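Local structure of Pgp2 (Campylobacter jejuni subsp. jejuni, 6XJ6) at residues Thr32-Val41 and Phe53-Gly64; Thr74-Gly82 and Pro240-Arg251. The protein probably acts as an L,D-carboxypeptidase that trims peptidoglycan peptides in the cell wall and helps to determine the helical shape of the cell. All blocks are in the same frame, centred on the assembly; numbering follows the deposited sequence.

Contact 1 (Thr32-Val41 and Phe53-Gly64)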
loop_
_atom_site.group_PDB
_atom_site.type_symbol
_atom_site.label_atom_id
_atom_site.label_comp_id
_atom_site.label_asym_id
_atom_site.label_seq_id
_atom_site.Cartn_x
_atom_site.Cartn_y
_atom_site.Cartn_z
ATOM N N THR A 32 7.054 8.311 -6.677
ATOM C CA THR A 32 8.483 8.487 -6.891
ATOM C C THR A 32 9.004 7.344 -7.749
ATOM O O THR A 32 8.660 6.181 -7.521
ATOM C CB THR A 32 9.235 8.478 -5.545
ATOM O OG1 THR A 32 8.736 9.519 -4.702
ATOM C CG2 THR A 32 10.728 8.694 -5.743
ATOM N N ASN A 33 9.853 7.675 -8.720
ATOM C CA ASN A 33 10.555 6.674 -9.515
ATOM C C ASN A 33 12.048 6.801 -9.241
ATOM O O ASN A 33 12.649 7.846 -9.517
ATOM C CB ASN A 33 10.261 6.849 -11.006
ATOM C CG ASN A 33 10.857 5.733 -11.848
ATOM O OD1 ASN A 33 12.074 5.653 -12.025
ATOM N ND2 ASN A 33 10.002 4.861 -12.360
ATOM N N LYS A 34 12.646 5.739 -8.690
ATOM C CA LYS A 34 14.046 5.806 -8.277
ATOM C C LYS A 34 15.018 5.876 -9.448
ATOM O O LYS A 34 16.151 6.327 -9.256
ATOM C CB LYS A 34 14.400 4.601 -7.412
ATOM C CG LYS A 34 13.787 4.630 -6.022
ATOM C CD LYS A 34 13.891 3.275 -5.344
ATOM C CE LYS A 34 15.343 2.857 -5.108
ATOM N NZ LYS A 34 15.448 1.512 -4.479
ATOM N N THR A 35 14.624 5.417 -10.638
ATOM C CA THR A 35 15.495 5.532 -11.805
ATOM C C THR A 35 15.375 6.914 -12.435
ATOM O O THR A 35 16.386 7.537 -12.782
ATOM C CB THR A 35 15.157 4.448 -12.840
ATOM O OG1 THR A 35 15.392 3.147 -12.288
ATOM C CG2 THR A 35 16.008 4.608 -14.091
ATOM N N ASP A 36 14.142 7.404 -12.596
ATOM C CA ASP A 36 13.923 8.693 -13.239
ATOM C C ASP A 36 14.308 9.857 -12.339
ATOM O O ASP A 36 14.524 10.969 -12.834
ATOM C CB ASP A 36 12.450 8.837 -13.626
ATOM C CG ASP A 36 11.992 7.776 -14.605
ATOM O OD1 ASP A 36 12.845 7.214 -15.326
ATOM O OD2 ASP A 36 10.769 7.514 -14.662
ATOM N N LYS A 37 14.395 9.626 -11.030
ATOM C CA LYS A 37 14.625 10.689 -10.052
ATOM C C LYS A 37 13.566 11.785 -10.173
ATOM O O LYS A 37 13.866 12.980 -10.138
ATOM C CB LYS A 37 16.043 11.260 -10.151
ATOM C CG LYS A 37 17.146 10.215 -10.111
ATOM C CD LYS A 37 17.121 9.378 -8.835
ATOM C CE LYS A 37 18.266 8.376 -8.810
ATOM N NZ LYS A 37 18.158 7.429 -7.669
ATOM N N ILE A 38 12.308 11.361 -10.289
ATOM C CA ILE A 38 11.173 12.270 -10.353
ATOM C C ILE A 38 10.206 11.893 -9.245
ATOM O O ILE A 38 9.896 10.710 -9.061
ATOM C CB ILE A 38 10.454 12.229 -11.718
ATOM C CG1 ILE A 38 11.398 12.659 -12.844
ATOM C CG2 ILE A 38 9.219 13.140 -11.694
ATOM C CD1 ILE A 38 10.813 12.532 -14.251
ATOM N N LEU A 39 9.740 12.897 -8.509
ATOM C CA LEU A 39 8.654 12.750 -7.554
ATOM C C LEU A 39 7.504 13.638 -8.005
ATOM O O LEU A 39 7.712 14.813 -8.337
ATOM C CB LEU A 39 9.104 13.136 -6.138
ATOM C CG LEU A 39 8.055 13.017 -5.024
ATOM C CD1 LEU A 39 8.735 12.712 -3.685
ATOM C CD2 LEU A 39 7.213 14.289 -4.895
ATOM N N ARG A 40 6.302 13.069 -8.039
ATOM C CA ARG A 40 5.095 13.802 -8.384
ATOM C C ARG A 40 4.049 13.531 -7.316
ATOM O O ARG A 40 4.042 12.466 -6.699
ATOM C CB ARG A 40 4.561 13.373 -9.759
ATOM C CG ARG A 40 5.436 13.831 -10.913
ATOM C CD ARG A 40 5.159 13.101 -12.215
ATOM N NE ARG A 40 5.900 13.733 -13.302
ATOM C CZ ARG A 40 6.229 13.145 -14.450
ATOM N NH1 ARG A 40 5.890 11.885 -14.692
ATOM N NH2 ARG A 40 6.910 13.827 -15.362
ATOM N N VAL A 41 3.190 14.515 -7.069
ATOM C CA VAL A 41 2.028 14.327 -6.212
ATOM C C VAL A 41 0.787 14.452 -7.075
ATOM O O VAL A 41 0.600 15.457 -7.777
ATOM C CB VAL A 41 1.980 15.315 -5.036
ATOM C CG1 VAL A 41 0.797 14.975 -4.139
ATOM C CG2 VAL A 41 3.272 15.266 -4.236
ATOM N N PHE A 53 2.039 18.527 -7.921
ATOM C CA PHE A 53 3.414 18.829 -7.562
ATOM C C PHE A 53 4.335 17.946 -8.388
ATOM O O PHE A 53 4.004 16.798 -8.709
ATOM C CB PHE A 53 3.678 18.595 -6.067
ATOM C CG PHE A 53 5.112 18.814 -5.664
ATOM C CD1 PHE A 53 5.538 20.052 -5.221
ATOM C CD2 PHE A 53 6.034 17.782 -5.722
ATOM C CE1 PHE A 53 6.852 20.267 -4.866
ATOM C CE2 PHE A 53 7.355 17.992 -5.362
ATOM C CZ PHE A 53 7.763 19.226 -4.929
ATOM N N GLU A 54 5.497 18.494 -8.723
ATOM C CA GLU A 54 6.513 17.722 -9.415
ATOM C C GLU A 54 7.881 18.309 -9.111
ATOM O O GLU A 54 8.056 19.532 -9.119
ATOM C CB GLU A 54 6.264 17.746 -10.925
ATOM C CG GLU A 54 7.355 17.101 -11.753
ATOM C CD GLU A 54 7.046 17.194 -13.225
ATOM O OE1 GLU A 54 6.274 16.348 -13.717
ATOM O OE2 GLU A 54 7.535 18.145 -13.876
ATOM N N GLN A 55 8.848 17.433 -8.846
ATOM C CA GLN A 55 10.248 17.835 -8.882
ATOM C C GLN A 55 11.051 16.767 -9.603
ATOM O O GLN A 55 10.900 15.574 -9.326
ATOM C CB GLN A 55 10.852 18.076 -7.494
ATOM C CG GLN A 55 12.165 18.847 -7.594
ATOM C CD GLN A 55 13.068 18.683 -6.393
ATOM O OE1 GLN A 55 12.792 19.208 -5.315
ATOM N NE2 GLN A 55 14.169 17.964 -6.581
ATOM N N LYS A 56 11.903 17.208 -10.521
ATOM C CA LYS A 56 12.848 16.331 -11.192
ATOM C C LYS A 56 14.209 16.437 -10.508
ATOM O O LYS A 56 14.460 17.330 -9.694
ATOM C CB LYS A 56 12.918 16.677 -12.686
ATOM C CG LYS A 56 11.534 16.622 -13.367
ATOM C CD LYS A 56 11.577 16.879 -14.872
ATOM C CE LYS A 56 10.176 16.786 -15.470
ATOM N NZ LYS A 56 10.118 17.178 -16.908
ATOM N N GLU A 57 15.084 15.483 -10.827
ATOM C CA GLU A 57 16.441 15.448 -10.275
ATOM C C GLU A 57 16.438 15.377 -8.743
ATOM O O GLU A 57 17.253 16.010 -8.067
ATOM C CB GLU A 57 17.293 16.608 -10.804
ATOM C CG GLU A 57 17.409 16.603 -12.331
ATOM C CD GLU A 57 18.231 17.757 -12.887
ATOM O OE1 GLU A 57 18.911 18.448 -12.102
ATOM O OE2 GLU A 57 18.192 17.970 -14.118
ATOM N N ILE A 58 15.514 14.596 -8.190
ATOM C CA ILE A 58 15.471 14.358 -6.751
ATOM C C ILE A 58 16.650 13.481 -6.351
ATOM O O ILE A 58 17.309 12.876 -7.204
ATOM C CB ILE A 58 14.148 13.690 -6.321
ATOM C CG1 ILE A 58 14.138 12.214 -6.749
ATOM C CG2 ILE A 58 12.959 14.456 -6.881
ATOM C CD1 ILE A 58 12.848 11.472 -6.457
ATOM N N ILE A 59 16.900 13.380 -5.048
ATOM C CA ILE A 59 17.860 12.430 -4.496
ATOM C C ILE A 59 17.092 11.387 -3.695
ATOM O O ILE A 59 16.411 11.718 -2.713
ATOM C CB ILE A 59 18.920 13.124 -3.624
ATOM C CG1 ILE A 59 19.698 14.163 -4.439
ATOM C CG2 ILE A 59 19.880 12.099 -3.026
ATOM C CD1 ILE A 59 20.445 13.594 -5.635
ATOM N N THR A 60 17.199 10.133 -4.115
ATOM C CA THR A 60 16.744 8.994 -3.329
ATOM C C THR A 60 17.945 8.256 -2.752
ATOM O O THR A 60 19.108 8.581 -3.017
ATOM C CB THR A 60 15.914 8.026 -4.180
ATOM O OG1 THR A 60 16.763 7.331 -5.102
ATOM C CG2 THR A 60 14.852 8.771 -4.962
ATOM N N GLY A 61 17.640 7.240 -1.956
ATOM C CA GLY A 61 18.636 6.294 -1.528
ATOM C C GLY A 61 18.999 5.349 -2.656
ATOM O O GLY A 61 18.635 5.530 -3.820
ATOM N N LEU A 62 19.716 4.295 -2.283
ATOM C CA LEU A 62 20.313 3.403 -3.259
ATOM C C LEU A 62 19.260 2.568 -3.978
ATOM O O LEU A 62 18.147 2.329 -3.483
ATOM C CB LEU A 62 21.305 2.460 -2.580
ATOM C CG LEU A 62 22.498 3.112 -1.875
ATOM C CD1 LEU A 62 23.446 2.043 -1.366
ATOM C CD2 LEU A 62 23.229 4.071 -2.798
ATOM N N MET A 63 19.640 2.122 -5.173
ATOM C CA MET A 63 18.818 1.226 -5.961
ATOM C C MET A 63 18.771 -0.156 -5.319
ATOM O O MET A 63 19.616 -0.530 -4.494
ATOM C CB MET A 63 19.367 1.118 -7.383
ATOM C CG MET A 63 19.493 2.467 -8.097
ATOM S SD MET A 63 17.945 3.402 -8.200
ATOM C CE MET A 63 17.069 2.486 -9.467
ATOM N N GLY A 64 17.767 -0.921 -5.723
ATOM C CA GLY A 64 17.517 -2.226 -5.160
ATOM C C GLY A 64 16.426 -2.195 -4.105
ATOM O O GLY A 64 16.115 -1.162 -3.513
HETATM O O HOH W 1 15.057 13.608 -13.064
HETATM O O HOH W 2 19.354 9.232 -5.850
HETATM O O HOH W 3 19.926 5.543 -6.391
#
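R40 and E54 form a salt bridge. R40 NE gives its N-H to E54 OE1 at 2.7 Å, with 151° at the hydrogen. OE1 lies at the edge of the guanidinium and is met on its anti side. It also binds K51, so it serves two cations. R40 NH2 adds a weak bond to the same oxygen. One face of the guanidinium rests against I38 CG2.

Two lysines, K34 and K37, grip the segment beyond I58. K37 bends at chi2 (-59°), which carries NZ back over the turn to K34 O and across to T60 OG1 at 2.9 Å. Two waters meet this ammonium; one bridges to G61 O. T60 OG1 accepts from K37 NZ and donates to G61 O, and the two bonds fix its rotation. K34 NZ meets a lone pair of L62 O at 3.0 Å. Its stronger partner is E162, a salt bridge.

Strands 38-45 and 48-56 make a beta hairpin of the YkuD-type catalytic domain, with 48-56 at the edge of its sheet. L39 and Q55 are a hydrogen-bonded pair, L39 N to Q55 O at 3.0 Å and Q55 N to L39 O at 2.9 Å. Beyond the L39-Q55 pair, I58 N donates to K37 O. G61 lies about 7 Å from the side chain of C136, the predicted nucleophile.

Packing falls on the face of L39, V41 and F53. L39 CD2 meets F53 CE2 at 3.7 Å, the side chains set at a slant, and V41 CG2 rests on F53 CB. F147 of helix 141-151 meets the F53 ring edge-to-face. I58 CD1 reaches T32 CG2 at 3.6 Å. M63 folds its sulfur against K34 CB and turns CE to T35 OG1, whose hydrogen bond goes to E162 O.

Contact 2 (Thr74-Gly82 and Pro240-Arg251)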
loop_
_atom_site.group_PDB
_atom_site.type_symbol
_atom_site.label_atom_id
_atom_site.label_comp_id
_atom_site.label_asym_id
_atom_site.label_seq_id
_atom_site.Cartn_x
_atom_site.Cartn_y
_atom_site.Cartn_z
ATOM N N THR A 74 16.247 2.949 -0.781
ATOM C CA THR A 74 14.884 3.455 -0.674
ATOM C C THR A 74 13.900 2.325 -0.973
ATOM O O THR A 74 14.031 1.655 -2.008
ATOM C CB THR A 74 14.671 4.607 -1.646
ATOM O OG1 THR A 74 15.446 5.733 -1.216
ATOM C CG2 THR A 74 13.201 5.019 -1.711
ATOM N N PRO A 75 12.929 2.074 -0.099
ATOM C CA PRO A 75 11.994 0.970 -0.345
ATOM C C PRO A 75 11.094 1.196 -1.549
ATOM O O PRO A 75 10.642 2.311 -1.833
ATOM C CB PRO A 75 11.177 0.871 0.950
ATOM C CG PRO A 75 11.443 2.086 1.710
ATOM C CD PRO A 75 12.671 2.759 1.179
ATOM N N VAL A 76 10.831 0.096 -2.239
ATOM C CA VAL A 76 9.912 0.029 -3.365
ATOM C C VAL A 76 8.611 -0.577 -2.861
ATOM O O VAL A 76 8.624 -1.587 -2.145
ATOM C CB VAL A 76 10.532 -0.826 -4.482
ATOM C CG1 VAL A 76 9.537 -1.122 -5.590
ATOM C CG2 VAL A 76 11.776 -0.137 -5.027
ATOM N N GLY A 77 7.487 0.039 -3.212
ATOM C CA GLY A 77 6.200 -0.484 -2.810
ATOM C C GLY A 77 5.198 0.632 -2.610
ATOM O O GLY A 77 5.343 1.721 -3.160
ATOM N N PHE A 78 4.184 0.327 -1.802
ATOM C CA PHE A 78 3.085 1.244 -1.533
ATOM C C PHE A 78 2.976 1.432 -0.029
ATOM O O PHE A 78 2.837 0.451 0.714
ATOM C CB PHE A 78 1.771 0.711 -2.115
ATOM C CG PHE A 78 0.729 1.768 -2.320
ATOM C CD1 PHE A 78 0.643 2.453 -3.520
ATOM C CD2 PHE A 78 -0.174 2.070 -1.319
ATOM C CE1 PHE A 78 -0.326 3.418 -3.714
ATOM C CE2 PHE A 78 -1.142 3.037 -1.510
ATOM C CZ PHE A 78 -1.210 3.715 -2.710
ATOM N N TYR A 79 3.029 2.691 0.402
ATOM C CA TYR A 79 3.116 3.093 1.795
ATOM C C TYR A 79 2.148 4.247 2.033
ATOM O O TYR A 79 1.396 4.657 1.140
ATOM C CB TYR A 79 4.565 3.483 2.141
ATOM C CG TYR A 79 5.515 2.327 1.983
ATOM C CD1 TYR A 79 6.167 2.097 0.778
ATOM C CD2 TYR A 79 5.724 1.440 3.024
ATOM C CE1 TYR A 79 7.004 1.020 0.614
ATOM C CE2 TYR A 79 6.572 0.359 2.875
ATOM C CZ TYR A 79 7.204 0.151 1.667
ATOM O OH TYR A 79 8.021 -0.933 1.511
ATOM N N GLU A 80 2.164 4.769 3.251
ATOM C CA GLU A 80 1.419 5.962 3.603
ATOM C C GLU A 80 2.383 7.021 4.112
ATOM O O GLU A 80 3.492 6.714 4.565
ATOM C CB GLU A 80 0.360 5.657 4.660
ATOM C CG GLU A 80 -0.586 4.572 4.231
ATOM C CD GLU A 80 -1.442 4.098 5.358
ATOM O OE1 GLU A 80 -2.312 4.880 5.789
ATOM O OE2 GLU A 80 -1.221 2.958 5.830
ATOM N N LEU A 81 1.945 8.274 4.025
ATOM C CA LEU A 81 2.731 9.414 4.474
ATOM C C LEU A 81 2.079 10.053 5.693
ATOM O O LEU A 81 0.868 10.312 5.698
ATOM C CB LEU A 81 2.863 10.460 3.371
ATOM C CG LEU A 81 3.989 11.469 3.589
ATOM C CD1 LEU A 81 5.354 10.814 3.463
ATOM C CD2 LEU A 81 3.848 12.606 2.593
ATOM N N GLY A 82 2.890 10.304 6.722
ATOM C CA GLY A 82 2.432 10.989 7.909
ATOM C C GLY A 82 2.463 12.499 7.753
ATOM O O GLY A 82 2.831 13.049 6.716
ATOM N N PRO A 240 -2.078 -0.175 -6.835
ATOM C CA PRO A 240 -1.007 -0.986 -7.415
ATOM C C PRO A 240 0.222 -0.943 -6.521
ATOM O O PRO A 240 0.502 0.069 -5.878
ATOM C CB PRO A 240 -0.740 -0.295 -8.761
ATOM C CG PRO A 240 -1.097 1.118 -8.520
ATOM C CD PRO A 240 -2.277 1.082 -7.583
ATOM N N TYR A 241 0.944 -2.059 -6.491
ATOM C CA TYR A 241 2.036 -2.260 -5.538
ATOM C C TYR A 241 3.333 -2.537 -6.290
ATOM O O TYR A 241 3.567 -3.680 -6.725
ATOM C CB TYR A 241 1.716 -3.409 -4.574
ATOM C CG TYR A 241 2.615 -3.407 -3.355
ATOM C CD1 TYR A 241 3.884 -3.966 -3.402
ATOM C CD2 TYR A 241 2.213 -2.805 -2.165
ATOM C CE1 TYR A 241 4.707 -3.956 -2.307
ATOM C CE2 TYR A 241 3.035 -2.782 -1.069
ATOM C CZ TYR A 241 4.286 -3.351 -1.140
ATOM O OH TYR A 241 5.135 -3.346 -0.054
ATOM N N PRO A 242 4.192 -1.537 -6.484
ATOM C CA PRO A 242 5.451 -1.779 -7.203
ATOM C C PRO A 242 6.306 -2.798 -6.476
ATOM O O PRO A 242 6.377 -2.808 -5.248
ATOM C CB PRO A 242 6.126 -0.405 -7.219
ATOM C CG PRO A 242 4.999 0.581 -7.051
ATOM C CD PRO A 242 4.021 -0.108 -6.151
ATOM N N ASN A 243 6.980 -3.640 -7.254
ATOM C CA ASN A 243 7.849 -4.649 -6.671
ATOM C C ASN A 243 8.916 -5.034 -7.685
ATOM O O ASN A 243 8.790 -4.764 -8.883
ATOM C CB ASN A 243 7.043 -5.876 -6.240
ATOM C CG ASN A 243 6.434 -6.593 -7.405
ATOM O OD1 ASN A 243 7.038 -7.503 -7.965
ATOM N ND2 ASN A 243 5.237 -6.177 -7.791
ATOM N N LEU A 244 9.967 -5.676 -7.183
ATOM C CA LEU A 244 11.074 -6.138 -8.008
ATOM C C LEU A 244 11.052 -7.644 -8.213
ATOM O O LEU A 244 12.098 -8.249 -8.463
ATOM C CB LEU A 244 12.404 -5.701 -7.398
ATOM C CG LEU A 244 12.616 -4.190 -7.442
ATOM C CD1 LEU A 244 13.956 -3.817 -6.845
ATOM C CD2 LEU A 244 12.524 -3.694 -8.871
ATOM N N GLU A 245 9.884 -8.263 -8.089
ATOM C CA GLU A 245 9.750 -9.705 -8.234
ATOM C C GLU A 245 8.932 -10.079 -9.460
ATOM O O GLU A 245 8.525 -11.239 -9.593
ATOM C CB GLU A 245 9.112 -10.301 -6.978
ATOM C CG GLU A 245 9.885 -10.022 -5.699
ATOM C CD GLU A 245 10.363 -11.289 -5.028
ATOM O OE1 GLU A 245 11.000 -12.119 -5.711
ATOM O OE2 GLU A 245 10.094 -11.462 -3.819
ATOM N N ASN A 246 8.678 -9.126 -10.350
ATOM C CA ASN A 246 7.894 -9.380 -11.553
ATOM C C ASN A 246 6.551 -10.020 -11.201
ATOM O O ASN A 246 6.124 -11.007 -11.805
ATOM C CB ASN A 246 8.679 -10.249 -12.538
ATOM C CG ASN A 246 7.982 -10.389 -13.877
ATOM O OD1 ASN A 246 7.310 -9.465 -14.337
ATOM N ND2 ASN A 246 8.131 -11.551 -14.507
ATOM N N GLU A 247 5.885 -9.458 -10.196
ATOM C CA GLU A 247 4.560 -9.917 -9.813
ATOM C C GLU A 247 3.575 -8.774 -9.969
ATOM O O GLU A 247 3.938 -7.605 -9.850
ATOM C CB GLU A 247 4.510 -10.416 -8.360
ATOM C CG GLU A 247 5.354 -11.653 -8.076
ATOM C CD GLU A 247 4.771 -12.944 -8.638
ATOM O OE1 GLU A 247 3.608 -12.961 -9.101
ATOM O OE2 GLU A 247 5.492 -13.958 -8.615
ATOM N N THR A 248 2.320 -9.127 -10.241
ATOM C CA THR A 248 1.238 -8.150 -10.283
ATOM C C THR A 248 0.661 -8.107 -8.880
ATOM O O THR A 248 -0.036 -9.028 -8.459
ATOM C CB THR A 248 0.183 -8.556 -11.302
ATOM O OG1 THR A 248 0.812 -8.755 -12.570
ATOM C CG2 THR A 248 -0.880 -7.463 -11.419
ATOM N N MET A 249 0.990 -7.053 -8.149
ATOM C CA MET A 249 0.654 -6.948 -6.740
ATOM C C MET A 249 -0.203 -5.719 -6.501
ATOM O O MET A 249 -0.098 -4.709 -7.210
ATOM C CB MET A 249 1.911 -6.867 -5.881
ATOM C CG MET A 249 2.704 -8.142 -5.917
ATOM S SD MET A 249 4.221 -8.054 -4.962
ATOM C CE MET A 249 3.575 -7.737 -3.343
ATOM N N TYR A 250 -1.076 -5.830 -5.501
ATOM C CA TYR A 250 -1.928 -4.729 -5.094
ATOM C C TYR A 250 -2.032 -4.720 -3.582
ATOM O O TYR A 250 -1.877 -5.753 -2.920
ATOM C CB TYR A 250 -3.346 -4.869 -5.654
ATOM C CG TYR A 250 -3.494 -4.517 -7.115
ATOM C CD1 TYR A 250 -3.138 -5.411 -8.106
ATOM C CD2 TYR A 250 -4.011 -3.293 -7.501
ATOM C CE1 TYR A 250 -3.295 -5.079 -9.465
ATOM C CE2 TYR A 250 -4.157 -2.960 -8.831
ATOM C CZ TYR A 250 -3.798 -3.854 -9.803
ATOM O OH TYR A 250 -3.968 -3.513 -11.134
ATOM N N ARG A 251 -2.310 -3.532 -3.047
ATOM C CA ARG A 251 -2.690 -3.355 -1.656
ATOM C C ARG A 251 -4.184 -3.068 -1.619
ATOM O O ARG A 251 -4.676 -2.255 -2.403
ATOM C CB ARG A 251 -1.924 -2.199 -1.022
ATOM C CG ARG A 251 -2.116 -2.129 0.461
ATOM C CD ARG A 251 -1.518 -0.877 1.039
ATOM N NE ARG A 251 -2.550 0.133 1.119
ATOM C CZ ARG A 251 -2.667 1.035 2.083
ATOM N NH1 ARG A 251 -1.789 1.097 3.075
ATOM N NH2 ARG A 251 -3.673 1.891 2.040
HETATM O O HOH W 4 8.025 -4.074 -3.325
HETATM O O HOH W 5 7.666 -3.617 -0.235
HETATM O O HOH W 6 1.163 0.059 2.905
HETATM O O HOH W 7 -4.785 3.008 4.755
#
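F78 enters the contact through CB, which touches Y241 CD2 at 3.5 Å. CG is anti to the backbone N (chi1 -159°), and the ring extends toward P240 and R251. On one side CD1 comes within 3.4 Å of P240 O, a buried carbonyl oxygen with no hydrogen-bond partner. CE1 reaches the same oxygen less closely. On the other side CD2 lies 3.9 Å from R251 NE, and CE2 sits over a face of that guanidinium. The ring and guanidinium planes are 53° apart. F157 of the neighbouring strand also meets the ring.

This is the buried junction between the two domains. Strand 77-80 is one of the two outermost strands of the catalytic-domain sheet, and the other segment belongs to the NTF2-like domain. Y241 lays one ring face over the backbone. G77 CA makes a CH-pi contact 4.0 Å from the ring centroid. F78 N lies over the same face, near the rim. G77 has no side chain to hold the ring off. The hydroxyl of Y241 bonds to N103, and water 5 links it to V76 O and Y79 OH, which also bonds to D106.

V76 CG1 packs on P242 CB at 3.8 Å. At the opposite end R251 NH1 makes a long, weak salt bridge to E80 OE2 at 3.4 Å, while K155 binds E80 OE1. Water 6 joins R251 NH1 to F78 O.

Overall arrangement
From the N terminus, the chain first closes contact 1, a short-range loop with only 11 residues between its segments. Ten residues after G64 it enters segment 74-82. Contact 2 then spans a further 157 residues before segment 240-251 returns to it. The two contacts follow in series; neither nests within nor crosses the other. Contact 1 holds together one margin of the five-stranded sheet. Contact 2 joins the strand at the other margin to the NTF2-like domain. Their centres are 15 Å apart, yet they touch through T74: its OG1 probably accepts from G61 N, and its O from K34 NZ. K34 CD also packs on V76 CG2.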